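Local atomic coordinates of protein male-specific lethal-3 (PDB entry 3M9Q), a protein that reads a trimethylated lysine mark on histone H3 through its chromodomain, as a subunit of the male-specific lethal dosage-compensation complex of Drosophila. Residues K22-L27 against L81-E86. The protein carries 1 engineered substitution. Numbering follows the deposited sequence.
Sequences KGEIVL and LLKDTE
Leu27 and Leu82 face each other as an antiparallel hydrogen-bonded pair, and the contact illustrates how a short strand pairing can be extended past its backbone bonds, on the side of Glu24, by a salt bridge and a water. Leu27 N gives a nearly straight bond (175°) to Leu82 O at 2.9 Å, and Leu82 N returns one of 2.8 Å to Leu27 O. Toward Ile25 and Asp84 the two backbones stand too far apart for a direct bond, and a water bridges them: it donates to Ile25 O and to Glu24 OE2 and accepts from Asp84 N. Lys83 can be followed outward. Its CB starts away from the partner strand, but the bend at chi2 (-74°) swings the chain back, carrying CD to 3.3 Å from Glu24 OE2. CE runs past the same oxygen, and Lys83 NZ closes the salt bridge 2.8 Å from Glu24 OE2, on the syn lone pair of that oxygen, with a second bond to Leu19 O. Glu24 meets the lysine at about a right angle on an extended chain, its OE1 held by His21 N. An alanine in place of Glu24 would probably leave the Lys83 ammonium without its charged mate and the bridging water without one of its acceptors. Asp84 lies alongside Ile25, its OD2 3.6 Å from Ile25 CG2 and salt-bridged to Arg89 of the helix that follows. Val26 CG2 packs 3.9 Å from Leu81 CD2, and both side chains touch Phe20. The arrangement is that of a chromodomain of the SH3-like, barrel type, in which the last short strand pairs with the first and, here, leads into helix 86-100.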
loop_
_atom_site.group_PDB
_atom_site.type_symbol
_atom_site.label_atom_id
_atom_site.label_comp_id
_atom_site.label_asym_id
_atom_site.label_seq_id
_atom_site.Cartn_x
_atom_site.Cartn_y
_atom_site.Cartn_z
ATOM N N LYS A 22 -6.909 9.650 2.778
ATOM C CA LYS A 22 -8.114 9.188 2.091
ATOM C C LYS A 22 -8.234 9.824 0.715
ATOM O O LYS A 22 -8.117 11.036 0.561
ATOM C CB LYS A 22 -9.374 9.482 2.919
ATOM C CG LYS A 22 -10.654 8.988 2.251
ATOM C CD LYS A 22 -11.876 9.048 3.164
ATOM C CE LYS A 22 -13.117 8.474 2.465
ATOM N NZ LYS A 22 -14.324 8.443 3.354
ATOM N N GLY A 23 -8.485 8.984 -0.284
ATOM C CA GLY A 23 -8.653 9.421 -1.664
ATOM C C GLY A 23 -7.388 9.361 -2.490
ATOM O O GLY A 23 -7.440 9.430 -3.708
ATOM N N GLU A 24 -6.248 9.242 -1.826
ATOM C CA GLU A 24 -4.949 9.212 -2.522
ATOM C C GLU A 24 -4.774 7.949 -3.348
ATOM O O GLU A 24 -5.164 6.858 -2.929
ATOM C CB GLU A 24 -3.814 9.304 -1.500
ATOM C CG GLU A 24 -2.459 9.594 -2.095
ATOM C CD GLU A 24 -1.376 9.771 -1.056
ATOM O OE1 GLU A 24 -1.657 9.664 0.153
ATOM O OE2 GLU A 24 -0.220 10.029 -1.444
ATOM N N ILE A 25 -4.178 8.110 -4.519
ATOM C CA ILE A 25 -3.730 6.973 -5.318
ATOM C C ILE A 25 -2.334 6.607 -4.845
ATOM O O ILE A 25 -1.456 7.461 -4.758
ATOM C CB ILE A 25 -3.703 7.276 -6.832
ATOM C CG1 ILE A 25 -5.076 7.740 -7.329
ATOM C CG2 ILE A 25 -3.246 6.036 -7.606
ATOM C CD1 ILE A 25 -6.216 6.787 -7.027
ATOM N N VAL A 26 -2.161 5.337 -4.512
ATOM C CA VAL A 26 -0.896 4.806 -3.997
ATOM C C VAL A 26 -0.574 3.497 -4.702
ATOM O O VAL A 26 -1.440 2.880 -5.318
ATOM C CB VAL A 26 -0.966 4.586 -2.464
ATOM C CG1 VAL A 26 -1.240 5.909 -1.736
ATOM C CG2 VAL A 26 -2.020 3.521 -2.107
ATOM N N LEU A 27 0.675 3.076 -4.622
ATOM C CA LEU A 27 1.081 1.808 -5.208
ATOM C C LEU A 27 1.382 0.841 -4.072
ATOM O O LEU A 27 2.124 1.174 -3.148
ATOM C CB LEU A 27 2.292 1.996 -6.126
ATOM C CG LEU A 27 2.150 3.129 -7.156
ATOM C CD1 LEU A 27 3.397 3.234 -8.032
ATOM C CD2 LEU A 27 0.898 3.004 -8.026
ATOM N N LEU A 81 3.288 0.494 1.026
ATOM C CA LEU A 81 2.755 1.539 0.138
ATOM C C LEU A 81 3.839 2.476 -0.368
ATOM O O LEU A 81 4.800 2.792 0.336
ATOM C CB LEU A 81 1.679 2.344 0.870
ATOM C CG LEU A 81 0.446 1.554 1.298
ATOM C CD1 LEU A 81 -0.557 2.492 1.975
ATOM C CD2 LEU A 81 -0.166 0.836 0.109
ATOM N N LEU A 82 3.665 2.917 -1.606
ATOM C CA LEU A 82 4.514 3.925 -2.232
ATOM C C LEU A 82 3.683 5.064 -2.778
ATOM O O LEU A 82 2.588 4.862 -3.294
ATOM C CB LEU A 82 5.317 3.325 -3.382
ATOM C CG LEU A 82 6.377 2.276 -3.044
ATOM C CD1 LEU A 82 6.962 1.674 -4.314
ATOM C CD2 LEU A 82 7.479 2.854 -2.161
ATOM N N LYS A 83 4.246 6.258 -2.697
ATOM C CA LYS A 83 3.664 7.439 -3.335
ATOM C C LYS A 83 3.622 7.286 -4.855
ATOM O O LYS A 83 4.484 6.655 -5.453
ATOM C CB LYS A 83 4.466 8.685 -2.962
ATOM C CG LYS A 83 4.366 9.084 -1.495
ATOM C CD LYS A 83 3.030 9.708 -1.189
ATOM C CE LYS A 83 2.859 10.032 0.283
ATOM N NZ LYS A 83 1.581 10.748 0.511
ATOM N N ASP A 84 2.606 7.896 -5.452
ATOM C CA ASP A 84 2.320 7.778 -6.896
ATOM C C ASP A 84 3.153 8.743 -7.736
ATOM O O ASP A 84 2.636 9.490 -8.559
ATOM C CB ASP A 84 0.834 8.026 -7.129
ATOM C CG ASP A 84 0.374 7.624 -8.513
ATOM O OD1 ASP A 84 1.053 6.791 -9.154
ATOM O OD2 ASP A 84 -0.675 8.155 -8.940
ATOM N N THR A 85 4.452 8.726 -7.500
ATOM C CA THR A 85 5.419 9.542 -8.247
ATOM C C THR A 85 5.783 8.888 -9.572
ATOM O O THR A 85 5.604 7.693 -9.764
ATOM C CB THR A 85 6.716 9.703 -7.452
ATOM O OG1 THR A 85 7.276 8.399 -7.259
ATOM C CG2 THR A 85 6.471 10.389 -6.102
ATOM N N GLU A 86 6.322 9.675 -10.488
ATOM C CA GLU A 86 6.769 9.145 -11.774
ATOM C C GLU A 86 7.779 8.021 -11.567
ATOM O O GLU A 86 7.744 6.992 -12.249
ATOM C CB GLU A 86 7.361 10.259 -12.653
ATOM C CG GLU A 86 8.185 9.771 -13.856
ATOM C CD GLU A 86 7.402 9.034 -14.936
ATOM O OE1 GLU A 86 6.172 8.877 -14.818
ATOM O OE2 GLU A 86 8.055 8.610 -15.917
HETATM O O HOH W 1 0.496 9.215 -3.952
#